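Local coordinates for sensor histidine kinase (Clostridium perfringens, PDB 4ONX), which is a sensor histidine kinase whose sensor domain, of the single cache family, probably detects a signal and passes it to the kinase part, at residues E[55-66]-E[84-94]; E[126-135]-E[146-154]. One frame throughout, in Å; residues are numbered along the deposited sequence.

Interaction 1: residues E[55-66]-E[84-94]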
loop_
_atom_site.group_PDB
_atom_site.type_symbol
_atom_site.label_atom_id
_atom_site.label_comp_id
_atom_site.label_asym_id
_atom_site.label_seq_id
_atom_site.Cartn_x
_atom_site.Cartn_y
_atom_site.Cartn_z
ATOM N N ASP E 55 -18.355 -0.867 13.341
ATOM C CA ASP E 55 -17.394 -1.945 13.185
ATOM C C ASP E 55 -17.382 -2.886 14.380
ATOM O O ASP E 55 -17.391 -4.099 14.208
ATOM C CB ASP E 55 -15.998 -1.384 12.918
ATOM C CG ASP E 55 -14.955 -2.467 12.800
ATOM O OD1 ASP E 55 -14.594 -3.063 13.831
ATOM O OD2 ASP E 55 -14.466 -2.696 11.678
ATOM N N LEU E 56 -17.372 -2.335 15.588
ATOM C CA LEU E 56 -17.370 -3.170 16.780
ATOM C C LEU E 56 -18.661 -3.950 16.899
ATOM O O LEU E 56 -18.663 -5.096 17.350
ATOM C CB LEU E 56 -17.135 -2.337 18.032
ATOM C CG LEU E 56 -15.731 -1.742 18.129
ATOM C CD1 LEU E 56 -15.622 -0.849 19.354
ATOM C CD2 LEU E 56 -14.685 -2.848 18.165
ATOM N N SER E 57 -19.761 -3.327 16.500
ATOM C CA SER E 57 -21.056 -3.980 16.536
ATOM C C SER E 57 -21.066 -5.186 15.591
ATOM O O SER E 57 -21.328 -6.300 16.017
ATOM C CB SER E 57 -22.147 -2.991 16.143
ATOM O OG SER E 57 -23.398 -3.633 16.048
ATOM N N ASN E 58 -20.731 -4.942 14.326
ATOM C CA ASN E 58 -20.700 -5.977 13.275
ATOM C C ASN E 58 -19.845 -7.217 13.526
ATOM O O ASN E 58 -20.181 -8.293 13.058
ATOM C CB ASN E 58 -20.219 -5.364 11.957
ATOM C CG ASN E 58 -21.236 -4.430 11.337
ATOM O OD1 ASN E 58 -22.440 -4.572 11.550
ATOM N ND2 ASN E 58 -20.755 -3.485 10.535
ATOM N N GLY E 59 -18.712 -7.059 14.199
ATOM C CA GLY E 59 -17.823 -8.191 14.456
ATOM C C GLY E 59 -16.912 -8.530 13.284
ATOM O O GLY E 59 -16.029 -9.373 13.407
ATOM N N GLU E 60 -17.118 -7.881 12.142
ATOM C CA GLU E 60 -16.286 -8.128 10.967
ATOM C C GLU E 60 -14.940 -7.450 11.150
ATOM O O GLU E 60 -14.861 -6.374 11.741
ATOM C CB GLU E 60 -16.981 -7.603 9.700
ATOM C CG GLU E 60 -18.336 -8.272 9.468
ATOM C CD GLU E 60 -18.269 -9.728 9.017
ATOM O OE1 GLU E 60 -17.164 -10.269 8.808
ATOM O OE2 GLU E 60 -19.348 -10.340 8.859
ATOM N N ILE E 61 -13.879 -8.104 10.685
ATOM C CA ILE E 61 -12.525 -7.550 10.780
ATOM C C ILE E 61 -12.233 -6.715 9.536
ATOM O O ILE E 61 -12.343 -7.206 8.415
ATOM C CB ILE E 61 -11.452 -8.658 10.943
ATOM C CG1 ILE E 61 -11.830 -9.612 12.093
ATOM C CG2 ILE E 61 -10.078 -8.032 11.165
ATOM C CD1 ILE E 61 -10.892 -10.793 12.269
ATOM N N ASN E 62 -11.851 -5.456 9.748
ATOM C CA ASN E 62 -11.562 -4.530 8.656
ATOM C C ASN E 62 -10.189 -3.900 8.809
ATOM O O ASN E 62 -9.974 -3.078 9.692
ATOM C CB ASN E 62 -12.630 -3.448 8.619
ATOM C CG ASN E 62 -12.425 -2.459 7.493
ATOM O OD1 ASN E 62 -11.346 -2.363 6.914
ATOM N ND2 ASN E 62 -13.470 -1.713 7.180
ATOM N N SER E 63 -9.273 -4.269 7.919
ATOM C CA SER E 63 -7.893 -3.775 7.974
ATOM C C SER E 63 -7.743 -2.251 7.869
ATOM O O SER E 63 -6.738 -1.706 8.324
ATOM C CB SER E 63 -7.044 -4.448 6.896
ATOM O OG SER E 63 -7.513 -4.105 5.607
ATOM N N ARG E 64 -8.705 -1.569 7.253
ATOM C CA ARG E 64 -8.630 -0.107 7.150
ATOM C C ARG E 64 -8.851 0.510 8.521
ATOM O O ARG E 64 -8.262 1.543 8.839
ATOM C CB ARG E 64 -9.640 0.435 6.145
ATOM C CG ARG E 64 -9.410 -0.040 4.718
ATOM C CD ARG E 64 -8.236 0.625 4.013
ATOM N NE ARG E 64 -8.375 2.085 3.898
ATOM C CZ ARG E 64 -7.620 3.000 4.516
ATOM N NH1 ARG E 64 -6.590 2.643 5.275
ATOM N NH2 ARG E 64 -7.868 4.297 4.327
ATOM N N ILE E 65 -9.702 -0.114 9.331
ATOM C CA ILE E 65 -9.927 0.373 10.688
ATOM C C ILE E 65 -8.645 0.140 11.452
ATOM O O ILE E 65 -8.184 0.982 12.222
ATOM C CB ILE E 65 -11.026 -0.403 11.428
ATOM C CG1 ILE E 65 -12.366 -0.309 10.699
ATOM C CG2 ILE E 65 -11.166 0.120 12.851
ATOM C CD1 ILE E 65 -12.934 1.083 10.622
ATOM N N GLN E 66 -8.081 -1.034 11.240
ATOM C CA GLN E 66 -6.858 -1.410 11.896
ATOM C C GLN E 66 -5.840 -0.297 11.603
ATOM O O GLN E 66 -5.253 0.292 12.516
ATOM C CB GLN E 66 -6.396 -2.767 11.357
ATOM C CG GLN E 66 -5.630 -3.634 12.342
ATOM C CD GLN E 66 -4.307 -3.059 12.758
ATOM O OE1 GLN E 66 -3.715 -2.248 12.050
ATOM N NE2 GLN E 66 -3.811 -3.510 13.900
ATOM N N VAL E 84 -8.301 -1.384 20.692
ATOM C CA VAL E 84 -9.709 -1.296 20.430
ATOM C C VAL E 84 -10.222 -2.708 20.553
ATOM O O VAL E 84 -9.785 -3.614 19.837
ATOM C CB VAL E 84 -9.997 -0.760 19.028
ATOM C CG1 VAL E 84 -11.499 -0.751 18.777
ATOM C CG2 VAL E 84 -9.405 0.632 18.876
ATOM N N ALA E 85 -11.151 -2.897 21.473
ATOM C CA ALA E 85 -11.695 -4.208 21.726
ATOM C C ALA E 85 -13.199 -4.210 21.646
ATOM O O ALA E 85 -13.855 -3.221 21.968
ATOM C CB ALA E 85 -11.263 -4.675 23.103
ATOM N N ASP E 86 -13.738 -5.333 21.191
ATOM C CA ASP E 86 -15.175 -5.520 21.161
ATOM C C ASP E 86 -15.466 -6.357 22.410
ATOM O O ASP E 86 -14.562 -6.597 23.214
ATOM C CB ASP E 86 -15.640 -6.162 19.857
ATOM C CG ASP E 86 -15.093 -7.544 19.654
ATOM O OD1 ASP E 86 -14.440 -8.091 20.575
ATOM O OD2 ASP E 86 -15.327 -8.075 18.551
HETATM N N MSE E 87 -16.699 -6.804 22.588
HETATM C CA MSE E 87 -17.027 -7.552 23.799
HETATM C C MSE E 87 -16.337 -8.892 23.883
HETATM O O MSE E 87 -16.263 -9.468 24.962
HETATM C CB MSE E 87 -18.534 -7.687 23.970
HETATM C CG MSE E 87 -19.269 -6.340 23.989
HETATM SE SE MSE E 87 -18.668 -5.051 25.366
HETATM C CE MSE E 87 -17.617 -6.154 26.587
ATOM N N ARG E 88 -15.817 -9.403 22.766
ATOM C CA ARG E 88 -15.116 -10.693 22.765
ATOM C C ARG E 88 -13.654 -10.502 23.181
ATOM O O ARG E 88 -13.063 -11.352 23.837
ATOM C CB ARG E 88 -15.222 -11.331 21.364
ATOM C CG ARG E 88 -14.576 -12.756 21.194
ATOM C CD ARG E 88 -13.129 -12.706 20.728
ATOM N NE ARG E 88 -12.506 -14.030 20.804
ATOM C CZ ARG E 88 -12.719 -15.062 19.979
ATOM N NH1 ARG E 88 -13.580 -14.982 18.970
ATOM N NH2 ARG E 88 -12.073 -16.211 20.186
ATOM N N GLY E 89 -13.073 -9.372 22.804
ATOM C CA GLY E 89 -11.696 -9.092 23.166
ATOM C C GLY E 89 -11.032 -8.114 22.229
ATOM O O GLY E 89 -11.685 -7.464 21.411
ATOM N N VAL E 90 -9.718 -8.002 22.365
ATOM C CA VAL E 90 -8.926 -7.099 21.538
ATOM C C VAL E 90 -9.168 -7.421 20.075
ATOM O O VAL E 90 -9.031 -8.565 19.665
ATOM C CB VAL E 90 -7.426 -7.222 21.860
ATOM C CG1 VAL E 90 -6.583 -6.446 20.857
ATOM C CG2 VAL E 90 -7.157 -6.742 23.279
ATOM N N LYS E 91 -9.532 -6.402 19.302
ATOM C CA LYS E 91 -9.820 -6.568 17.887
ATOM C C LYS E 91 -8.731 -5.881 17.058
ATOM O O LYS E 91 -8.141 -6.499 16.182
ATOM C CB LYS E 91 -11.199 -5.989 17.580
ATOM C CG LYS E 91 -11.750 -6.325 16.206
ATOM C CD LYS E 91 -13.169 -5.779 16.092
ATOM C CE LYS E 91 -13.991 -6.177 14.922
ATOM N NZ LYS E 91 -13.150 -6.402 13.749
ATOM N N TYR E 92 -8.475 -4.606 17.335
ATOM C CA TYR E 92 -7.431 -3.859 16.640
ATOM C C TYR E 92 -6.454 -3.372 17.687
ATOM O O TYR E 92 -6.806 -3.240 18.862
ATOM C CB TYR E 92 -8.001 -2.677 15.880
ATOM C CG TYR E 92 -9.121 -3.042 14.935
ATOM C CD1 TYR E 92 -8.877 -3.802 13.797
ATOM C CD2 TYR E 92 -10.414 -2.594 15.158
ATOM C CE1 TYR E 92 -9.896 -4.131 12.924
ATOM C CE2 TYR E 92 -11.440 -2.914 14.292
ATOM C CZ TYR E 92 -11.179 -3.681 13.175
ATOM O OH TYR E 92 -12.198 -4.008 12.297
ATOM N N SER E 93 -5.219 -3.130 17.271
ATOM C CA SER E 93 -4.195 -2.701 18.199
ATOM C C SER E 93 -2.949 -2.199 17.513
ATOM O O SER E 93 -2.527 -2.749 16.511
ATOM C CB SER E 93 -3.794 -3.872 19.105
ATOM O OG SER E 93 -2.668 -3.542 19.888
ATOM N N HIS E 94 -2.358 -1.156 18.069
ATOM C CA HIS E 94 -1.102 -0.622 17.559
ATOM C C HIS E 94 -0.273 -0.096 18.699
ATOM O O HIS E 94 -0.805 0.421 19.675
ATOM C CB HIS E 94 -1.304 0.459 16.507
ATOM C CG HIS E 94 -1.368 -0.064 15.109
ATOM N ND1 HIS E 94 -0.236 -0.381 14.386
ATOM C CD2 HIS E 94 -2.417 -0.291 14.283
ATOM C CE1 HIS E 94 -0.587 -0.803 13.183
ATOM N NE2 HIS E 94 -1.904 -0.752 13.093
#
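Tyr92 OH is the polar hub between the two segments. It donates to Asp55 OD2, 2.7 Å away, on the syn side of the carboxylate. It accepts from the backbone Asn62 N at 3.0 Å, and Lys91 NZ also donates to it. These three bonds fix the end of the ring. Lys91 runs extended to CE and bends at its last torsion (chi4 -31°), which brings NZ to Glu60 O at 2.6 Å, above the carbonyl plane. A long salt bridge joins the same NZ to Asp55 OD1.

A second polar pair lies farther along the strand. His94 NE2 donates to Gln66 OE1 at 2.6 Å, with the amide and imidazole planes 59° apart.

Ile65 CG2 lies over one face of the Tyr92 ring as a CH-pi contact, 3.8 Å from the centroid. The CG of Lys91 lies over the opposite face. The aliphatic part of Gln66 packs on the ring too, with CG 3.6 Å from Tyr92 CD1. Leu56 CD2 reaches Val84 CG1 at 3.9 Å and also meets Asp86 CB.

Asn62 caps helix 63-75 by accepting from Arg64 N. A classic beta bulge sets Lys91 and Tyr92 together opposite Val84, whose O takes both their N-H groups. The arrangement is the link between helices 50-58 and 63-75 laid on the hairpin of strands 81-86 and 90-95 in the cache-type sheet.

Interaction 2: residues E[126-135]-E[146-154]; sequences SMGETLRWFQ and FIMVGKYYN
Met148, a selenomethionine, packs its side chain against Phe134. Its CG makes a CH-pi contact over one face of the ring, 3.6 Å from the centroid. SE stands above the same face at a distance, a Met-aromatic contact. The Met148 chain bends at chi2 (-85°), and SE packs against CB and CG of Arg132, 3.7 Å from CB. Phe146 lies alongside Phe134 and points the same way. Its CE1 comes to the edge of that ring, 4.0 Å from Phe134 CD2.

The strands are the two arms of an antiparallel beta hairpin in the cache sheet, 162° apart in direction. Paired backbone bonds run from Glu129 with Tyr153 to Gln135 with Ile147. Strand 129-135 also pairs with a strand of a second subunit, so the sheet continues across the interface. Gly150 leaves a flat spot opposite Arg132, and their CA atoms come within 4.1 Å.

On the other face, Tyr153 turns the edge of its ring to Leu131, with CE2 4.1 Å from CB. Back on the face of Phe134 and Met148, Tyr152 lies against the backbone of 127-129. Its CD1 is 3.5 Å from Glu129 O, and Gly128 CA lies 3.5 Å from its OH. The same OH points to Met127 O, whose place is doubtful.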
loop_
_atom_site.group_PDB
_atom_site.type_symbol
_atom_site.label_atom_id
_atom_site.label_comp_id
_atom_site.label_asym_id
_atom_site.label_seq_id
_atom_site.Cartn_x
_atom_site.Cartn_y
_atom_site.Cartn_z
ATOM N N SER E 126 8.033 -6.796 33.253
ATOM C CA SER E 126 8.430 -5.798 32.198
ATOM C C SER E 126 9.827 -5.077 32.206
ATOM O O SER E 126 10.598 -5.286 31.278
ATOM C CB SER E 126 7.268 -4.779 32.016
ATOM O OG SER E 126 7.689 -3.590 31.396
HETATM N N MSE E 127 10.143 -4.158 33.116
HETATM C CA MSE E 127 9.278 -3.688 34.173
HETATM C C MSE E 127 8.901 -2.263 33.723
HETATM O O MSE E 127 8.624 -2.061 32.530
HETATM C CB MSE E 127 9.931 -4.021 35.534
HETATM C CG MSE E 127 11.040 -3.217 36.125
HETATM SE SE MSE E 127 11.344 -3.965 37.933
HETATM C CE MSE E 127 11.193 -2.348 39.067
ATOM N N GLY E 128 8.958 -1.249 34.586
ATOM C CA GLY E 128 8.470 0.089 34.213
ATOM C C GLY E 128 6.986 0.102 34.495
ATOM O O GLY E 128 6.438 -0.836 35.076
ATOM N N GLU E 129 6.320 1.156 34.057
ATOM C CA GLU E 129 4.920 1.325 34.348
ATOM C C GLU E 129 4.219 1.919 33.152
ATOM O O GLU E 129 4.833 2.631 32.365
ATOM C CB GLU E 129 4.845 2.247 35.561
ATOM C CG GLU E 129 3.485 2.409 36.210
ATOM C CD GLU E 129 3.550 3.234 37.492
ATOM O OE1 GLU E 129 2.486 3.482 38.092
ATOM O OE2 GLU E 129 4.661 3.635 37.907
ATOM N N THR E 130 2.932 1.624 33.008
ATOM C CA THR E 130 2.173 2.134 31.873
ATOM C C THR E 130 0.819 2.703 32.315
ATOM O O THR E 130 0.021 2.028 32.960
ATOM C CB THR E 130 2.051 1.064 30.761
ATOM O OG1 THR E 130 1.139 1.502 29.753
ATOM C CG2 THR E 130 1.570 -0.244 31.324
ATOM N N LEU E 131 0.596 3.975 31.997
ATOM C CA LEU E 131 -0.638 4.669 32.354
ATOM C C LEU E 131 -1.650 4.492 31.260
ATOM O O LEU E 131 -1.381 4.854 30.123
ATOM C CB LEU E 131 -0.368 6.166 32.549
ATOM C CG LEU E 131 -1.571 7.078 32.823
ATOM C CD1 LEU E 131 -2.333 6.648 34.072
ATOM C CD2 LEU E 131 -1.104 8.514 32.958
ATOM N N ARG E 132 -2.818 3.957 31.599
ATOM C CA ARG E 132 -3.845 3.721 30.607
ATOM C C ARG E 132 -5.162 4.385 30.945
ATOM O O ARG E 132 -5.452 4.665 32.102
ATOM C CB ARG E 132 -4.116 2.225 30.463
ATOM C CG ARG E 132 -2.883 1.339 30.320
ATOM C CD ARG E 132 -2.582 0.575 31.588
ATOM N NE ARG E 132 -3.404 -0.633 31.690
ATOM C CZ ARG E 132 -3.825 -1.169 32.829
ATOM N NH1 ARG E 132 -4.533 -2.295 32.813
ATOM N NH2 ARG E 132 -3.579 -0.564 33.979
ATOM N N TRP E 133 -5.962 4.618 29.913
ATOM C CA TRP E 133 -7.287 5.189 30.063
ATOM C C TRP E 133 -8.242 4.312 29.300
ATOM O O TRP E 133 -8.030 4.047 28.123
ATOM C CB TRP E 133 -7.358 6.610 29.511
ATOM C CG TRP E 133 -8.764 7.114 29.395
ATOM C CD1 TRP E 133 -9.556 7.076 28.281
ATOM C CD2 TRP E 133 -9.560 7.686 30.431
ATOM N NE1 TRP E 133 -10.791 7.605 28.558
ATOM C CE2 TRP E 133 -10.820 7.985 29.873
ATOM C CE3 TRP E 133 -9.333 7.979 31.776
ATOM C CZ2 TRP E 133 -11.845 8.561 30.616
ATOM C CZ3 TRP E 133 -10.352 8.555 32.515
ATOM C CH2 TRP E 133 -11.592 8.838 31.934
ATOM N N PHE E 134 -9.290 3.856 29.974
ATOM C CA PHE E 134 -10.290 2.999 29.358
ATOM C C PHE E 134 -11.552 3.788 29.067
ATOM O O PHE E 134 -12.071 4.488 29.924
ATOM C CB PHE E 134 -10.605 1.808 30.258
ATOM C CG PHE E 134 -9.469 0.827 30.390
ATOM C CD1 PHE E 134 -8.408 1.076 31.249
ATOM C CD2 PHE E 134 -9.474 -0.360 29.665
ATOM C CE1 PHE E 134 -7.367 0.170 31.372
ATOM C CE2 PHE E 134 -8.434 -1.269 29.788
ATOM C CZ PHE E 134 -7.381 -1.003 30.646
ATOM N N GLN E 135 -12.052 3.627 27.853
ATOM C CA GLN E 135 -13.212 4.344 27.371
ATOM C C GLN E 135 -14.148 3.364 26.705
ATOM O O GLN E 135 -13.761 2.714 25.736
ATOM C CB GLN E 135 -12.743 5.349 26.318
ATOM C CG GLN E 135 -13.824 6.224 25.708
ATOM C CD GLN E 135 -14.282 7.327 26.628
ATOM O OE1 GLN E 135 -13.557 7.736 27.534
ATOM N NE2 GLN E 135 -15.484 7.826 26.391
ATOM N N PHE E 146 -14.731 -1.324 23.924
ATOM C CA PHE E 146 -14.024 -0.273 24.624
ATOM C C PHE E 146 -12.735 0.077 23.906
ATOM O O PHE E 146 -12.265 -0.665 23.045
ATOM C CB PHE E 146 -13.700 -0.684 26.067
ATOM C CG PHE E 146 -12.612 -1.717 26.180
ATOM C CD1 PHE E 146 -11.272 -1.338 26.150
ATOM C CD2 PHE E 146 -12.921 -3.055 26.354
ATOM C CE1 PHE E 146 -10.267 -2.281 26.264
ATOM C CE2 PHE E 146 -11.917 -4.001 26.475
ATOM C CZ PHE E 146 -10.590 -3.613 26.426
ATOM N N ILE E 147 -12.153 1.206 24.298
ATOM C CA ILE E 147 -10.909 1.666 23.726
ATOM C C ILE E 147 -9.976 1.971 24.861
ATOM O O ILE E 147 -10.366 2.606 25.811
ATOM C CB ILE E 147 -11.112 2.932 22.885
ATOM C CG1 ILE E 147 -12.155 2.653 21.812
ATOM C CG2 ILE E 147 -9.798 3.385 22.273
ATOM C CD1 ILE E 147 -12.294 3.736 20.782
HETATM N N MSE E 148 -8.747 1.499 24.765
HETATM C CA MSE E 148 -7.759 1.754 25.797
HETATM C C MSE E 148 -6.665 2.518 25.126
HETATM O O MSE E 148 -6.298 2.223 23.985
HETATM C CB MSE E 148 -7.254 0.440 26.376
HETATM C CG MSE E 148 -6.367 0.633 27.590
HETATM SE SE MSE E 148 -4.520 0.961 27.021
HETATM C CE MSE E 148 -4.150 -0.942 26.680
ATOM N N VAL E 149 -6.157 3.531 25.808
ATOM C CA VAL E 149 -5.077 4.343 25.280
ATOM C C VAL E 149 -4.082 4.527 26.403
ATOM O O VAL E 149 -4.477 4.852 27.514
ATOM C CB VAL E 149 -5.585 5.714 24.802
ATOM C CG1 VAL E 149 -4.431 6.584 24.345
ATOM C CG2 VAL E 149 -6.569 5.550 23.663
ATOM N N GLY E 150 -2.796 4.346 26.122
ATOM C CA GLY E 150 -1.806 4.471 27.174
ATOM C C GLY E 150 -0.437 4.977 26.784
ATOM O O GLY E 150 -0.075 5.042 25.602
ATOM N N LYS E 151 0.320 5.336 27.810
ATOM C CA LYS E 151 1.676 5.818 27.651
ATOM C C LYS E 151 2.553 4.982 28.551
ATOM O O LYS E 151 2.161 4.655 29.668
ATOM C CB LYS E 151 1.787 7.278 28.076
ATOM C CG LYS E 151 3.192 7.842 27.947
ATOM C CD LYS E 151 3.270 9.236 28.528
ATOM C CE LYS E 151 4.672 9.808 28.449
ATOM N NZ LYS E 151 5.084 10.053 27.043
ATOM N N TYR E 152 3.747 4.654 28.075
ATOM C CA TYR E 152 4.676 3.857 28.845
ATOM C C TYR E 152 5.735 4.725 29.497
ATOM O O TYR E 152 6.178 5.715 28.919
ATOM C CB TYR E 152 5.342 2.792 27.964
ATOM C CG TYR E 152 6.400 1.990 28.703
ATOM C CD1 TYR E 152 6.045 0.945 29.554
ATOM C CD2 TYR E 152 7.755 2.291 28.565
ATOM C CE1 TYR E 152 7.008 0.223 30.245
ATOM C CE2 TYR E 152 8.725 1.567 29.248
ATOM C CZ TYR E 152 8.348 0.535 30.090
ATOM O OH TYR E 152 9.303 -0.190 30.777
ATOM N N TYR E 153 6.125 4.337 30.711
ATOM C CA TYR E 153 7.166 5.010 31.474
ATOM C C TYR E 153 8.193 3.955 31.893
ATOM O O TYR E 153 7.835 2.858 32.353
ATOM C CB TYR E 153 6.586 5.700 32.706
ATOM C CG TYR E 153 5.627 6.855 32.430
ATOM C CD1 TYR E 153 6.099 8.147 32.236
ATOM C CD2 TYR E 153 4.252 6.657 32.419
ATOM C CE1 TYR E 153 5.230 9.204 32.009
ATOM C CE2 TYR E 153 3.374 7.709 32.194
ATOM C CZ TYR E 153 3.864 8.982 31.992
ATOM O OH TYR E 153 2.983 10.032 31.767
ATOM N N ASN E 154 9.467 4.307 31.738
ATOM C CA ASN E 154 10.583 3.421 32.052
ATOM C C ASN E 154 10.712 3.139 33.552
ATOM O O ASN E 154 11.050 4.027 34.341
ATOM C CB ASN E 154 11.883 4.038 31.524
ATOM C CG ASN E 154 11.782 4.452 30.061
ATOM O OD1 ASN E 154 10.735 4.301 29.429
ATOM N ND2 ASN E 154 12.869 4.993 29.523
#

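Overall arrangement
Interaction 1 lies toward the outside of the domain, while interaction 2 is nearer its centre and mostly buried. Their centres are about 19 Å apart. Both reach the same antiparallel sheet, where strands 81-86 and 142-153 are neighbours, and Ala85 O and Phe146 N form a probable hydrogen bond between them. Interaction 1 sets helix ends and a turn against the sheet, through a mix of polar bonds, several at one tyrosine hydroxyl, and apolar packing. Interaction 2 joins two strands by a regular backbone ladder, with side-chain packing on both faces. Both also touch the second subunit, and in interaction 2 strand 129-135 carries the sheet on into it. Segment 55-66 reaches a third subunit through Arg64.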